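Local coordinates for protein alpha-1,3-glucanase (Paenibacillus glycanilyticus, PDB 6K0P) that hydrolyses alpha-1,3-glucan as a member of glycoside hydrolase family 87, probably cutting the alpha-1,3-glucosidic bonds of the polymer, at residues Y122-G127 against N276-V281. The protein carries 1 engineered substitution. Residues are numbered along the deposited sequence; the frame is centred on the assembly and turned at random. Where two conformers were deposited one is given.
With GLC (alpha-D-glucopyranose), chain B.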
loop_
_atom_site.group_PDB
_atom_site.type_symbol
_atom_site.label_atom_id
_atom_site.label_comp_id
_atom_site.label_asym_id
_atom_site.label_seq_id
_atom_site.Cartn_x
_atom_site.Cartn_y
_atom_site.Cartn_z
ATOM N N TYR A 122 -6.217 -0.619 -14.971
ATOM C CA TYR A 122 -6.715 -1.699 -15.819
ATOM C C TYR A 122 -6.170 -1.669 -17.239
ATOM O O TYR A 122 -6.116 -2.726 -17.887
ATOM C CB TYR A 122 -8.242 -1.642 -15.919
ATOM C CG TYR A 122 -8.986 -2.161 -14.709
ATOM C CD1 TYR A 122 -9.230 -3.518 -14.540
ATOM C CD2 TYR A 122 -9.465 -1.283 -13.744
ATOM C CE1 TYR A 122 -9.927 -3.993 -13.433
ATOM C CE2 TYR A 122 -10.153 -1.740 -12.639
ATOM C CZ TYR A 122 -10.388 -3.093 -12.483
ATOM O OH TYR A 122 -11.087 -3.521 -11.387
ATOM N N ASP A 123 -5.796 -0.501 -17.756
ATOM C CA ASP A 123 -5.555 -0.332 -19.191
ATOM C C ASP A 123 -4.118 0.123 -19.431
ATOM O O ASP A 123 -3.759 1.266 -19.125
ATOM C CB ASP A 123 -6.583 0.638 -19.780
ATOM C CG ASP A 123 -8.017 0.184 -19.517
ATOM O OD1 ASP A 123 -8.267 -1.043 -19.560
ATOM O OD2 ASP A 123 -8.893 1.038 -19.250
ATOM N N ASN A 124 -3.304 -0.762 -20.006
ATOM C CA ASN A 124 -1.884 -0.491 -20.181
ATOM C C ASN A 124 -1.543 0.194 -21.500
ATOM O O ASN A 124 -0.393 0.608 -21.682
ATOM C CB ASN A 124 -1.057 -1.778 -20.022
ATOM C CG ASN A 124 -1.304 -2.786 -21.134
ATOM O OD1 ASN A 124 -1.103 -2.496 -22.314
ATOM N ND2 ASN A 124 -1.715 -3.991 -20.756
ATOM N N ALA A 125 -2.501 0.337 -22.417
ATOM C CA ALA A 125 -2.070 0.860 -23.712
ATOM C C ALA A 125 -2.416 2.335 -23.872
ATOM O O ALA A 125 -3.516 2.756 -23.509
ATOM C CB ALA A 125 -2.756 0.080 -24.831
ATOM N N PRO A 126 -1.505 3.136 -24.426
ATOM C CA PRO A 126 -1.849 4.524 -24.756
ATOM C C PRO A 126 -2.900 4.567 -25.852
ATOM O O PRO A 126 -3.155 3.586 -26.553
ATOM C CB PRO A 126 -0.524 5.124 -25.244
ATOM C CG PRO A 126 0.303 3.956 -25.650
ATOM C CD PRO A 126 -0.116 2.799 -24.789
ATOM N N GLY A 127 -3.533 5.722 -25.983
ATOM C CA GLY A 127 -4.583 5.825 -26.980
ATOM C C GLY A 127 -5.090 7.242 -27.103
ATOM O O GLY A 127 -4.769 8.120 -26.295
ATOM N N ASN A 276 4.781 -10.603 -13.436
ATOM C CA ASN A 276 4.828 -10.024 -14.773
ATOM C C ASN A 276 3.528 -9.318 -15.145
ATOM O O ASN A 276 3.262 -9.087 -16.331
ATOM C CB ASN A 276 5.224 -11.073 -15.813
ATOM C CG ASN A 276 4.192 -12.171 -15.950
ATOM O OD1 ASN A 276 3.122 -12.111 -15.343
ATOM N ND2 ASN A 276 4.517 -13.193 -16.749
ATOM N N TYR A 277 2.709 -8.960 -14.156
ATOM C CA TYR A 277 1.520 -8.176 -14.449
ATOM C C TYR A 277 1.930 -6.771 -14.856
ATOM O O TYR A 277 2.832 -6.174 -14.260
ATOM C CB TYR A 277 0.559 -8.138 -13.250
ATOM C CG TYR A 277 -0.282 -9.391 -13.184
ATOM C CD1 TYR A 277 0.206 -10.537 -12.567
ATOM C CD2 TYR A 277 -1.542 -9.448 -13.782
ATOM C CE1 TYR A 277 -0.544 -11.708 -12.521
ATOM C CE2 TYR A 277 -2.298 -10.622 -13.751
ATOM C CZ TYR A 277 -1.789 -11.742 -13.116
ATOM O OH TYR A 277 -2.503 -12.927 -13.069
ATOM N N ILE A 278 1.288 -6.273 -15.913
ATOM C CA ILE A 278 1.443 -4.896 -16.358
ATOM C C ILE A 278 0.145 -4.121 -16.264
ATOM O O ILE A 278 0.111 -2.938 -16.619
ATOM C CB ILE A 278 2.045 -4.811 -17.772
ATOM C CG1 ILE A 278 1.164 -5.566 -18.772
ATOM C CG2 ILE A 278 3.466 -5.371 -17.756
ATOM C CD1 ILE A 278 1.584 -5.369 -20.224
ATOM N N ASN A 279 -0.926 -4.761 -15.812
ATOM C CA ASN A 279 -2.186 -4.091 -15.533
ATOM C C ASN A 279 -2.983 -4.986 -14.599
ATOM O O ASN A 279 -2.631 -6.146 -14.364
ATOM C CB ASN A 279 -2.976 -3.774 -16.820
ATOM C CG ASN A 279 -3.272 -5.015 -17.639
ATOM O OD1 ASN A 279 -2.485 -5.401 -18.504
ATOM N ND2 ASN A 279 -4.405 -5.656 -17.361
ATOM N N ARG A 280 -4.062 -4.428 -14.070
ATOM C CA ARG A 280 -4.938 -5.154 -13.168
ATOM C C ARG A 280 -5.816 -6.116 -13.952
ATOM O O ARG A 280 -6.305 -5.785 -15.041
ATOM C CB ARG A 280 -5.818 -4.151 -12.421
ATOM C CG ARG A 280 -6.776 -4.757 -11.423
ATOM C CD ARG A 280 -7.475 -3.647 -10.650
ATOM N NE ARG A 280 -8.466 -4.184 -9.729
ATOM C CZ ARG A 280 -8.990 -3.504 -8.714
ATOM N NH1 ARG A 280 -8.611 -2.256 -8.487
ATOM N NH2 ARG A 280 -9.886 -4.073 -7.915
ATOM N N VAL A 281 -6.004 -7.308 -13.388
ATOM C CA VAL A 281 -6.971 -8.291 -13.866
ATOM C C VAL A 281 -7.701 -8.812 -12.638
ATOM O O VAL A 281 -7.063 -9.152 -11.637
ATOM C CB VAL A 281 -6.279 -9.450 -14.611
ATOM C CG1 VAL A 281 -7.321 -10.411 -15.203
ATOM C CG2 VAL A 281 -5.353 -8.915 -15.706
HETATM C C1 GLC B . -12.223 -6.933 -7.368
HETATM C C2 GLC B . -12.809 -8.331 -7.343
HETATM C C3 GLC B . -11.980 -9.205 -6.430
HETATM C C4 GLC B . -10.512 -9.156 -6.835
HETATM C C5 GLC B . -10.032 -7.731 -6.796
HETATM C C6 GLC B . -8.620 -7.566 -7.337
HETATM O O1 GLC B . -12.456 -6.401 -6.109
HETATM O O2 GLC B . -14.174 -8.220 -6.928
HETATM O O3 GLC B . -12.378 -10.547 -6.649
HETATM O O4 GLC B . -9.713 -9.915 -5.964
HETATM O O5 GLC B . -10.849 -6.959 -7.618
HETATM O O6 GLC B . -8.416 -8.082 -8.622
#
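Arg-280 lies over one face of the Tyr-122 ring, its CD 3.8 Å from the ring centroid and 25° off the normal, which meets the geometry of a CH-pi contact; CD sits nearer the CZ rim. The chain, CG anti to the backbone N and extended through NE, brings NE alongside the phenol oxygen, and the guanidinium plane is 16° from that of the ring. Tyr-122 OH stands 3.2 Å from Arg-280 NE, above the guanidinium face and too poorly angled to bond. Asp-282 is hydrogen-bonded to the hydroxyl through OD2 and forms a salt bridge with NE through OD1, while Asp-354 holds NH1. The remaining nitrogen, NH2, donates to O5 of a bound glucose over 3.1 Å. A loop of the amino-terminal domain lies against a loop of the parallel beta-helix, the pectate-lyase-like fold of the second domain, and backs a sugar-binding arginine. Farther along, in the conformer given, Asn-124 ND2 donates to Asn-279 OD1 over 2.8 Å, rising above the acceptor's carbonyl plane, with the two amides 47° apart. Asn-252 also donates to that oxygen, and Asn-279 ND2 donates a hydrogen bond to Arg-280 O at 3.0 Å. An alanine in place of Asn-279 would probably leave the Asn-124 amide without this acceptor and Arg-280 O without this donor. In the same conformer of Asn-124, Ile-278 CD1 packs 3.6 Å from Asn-124 ND2.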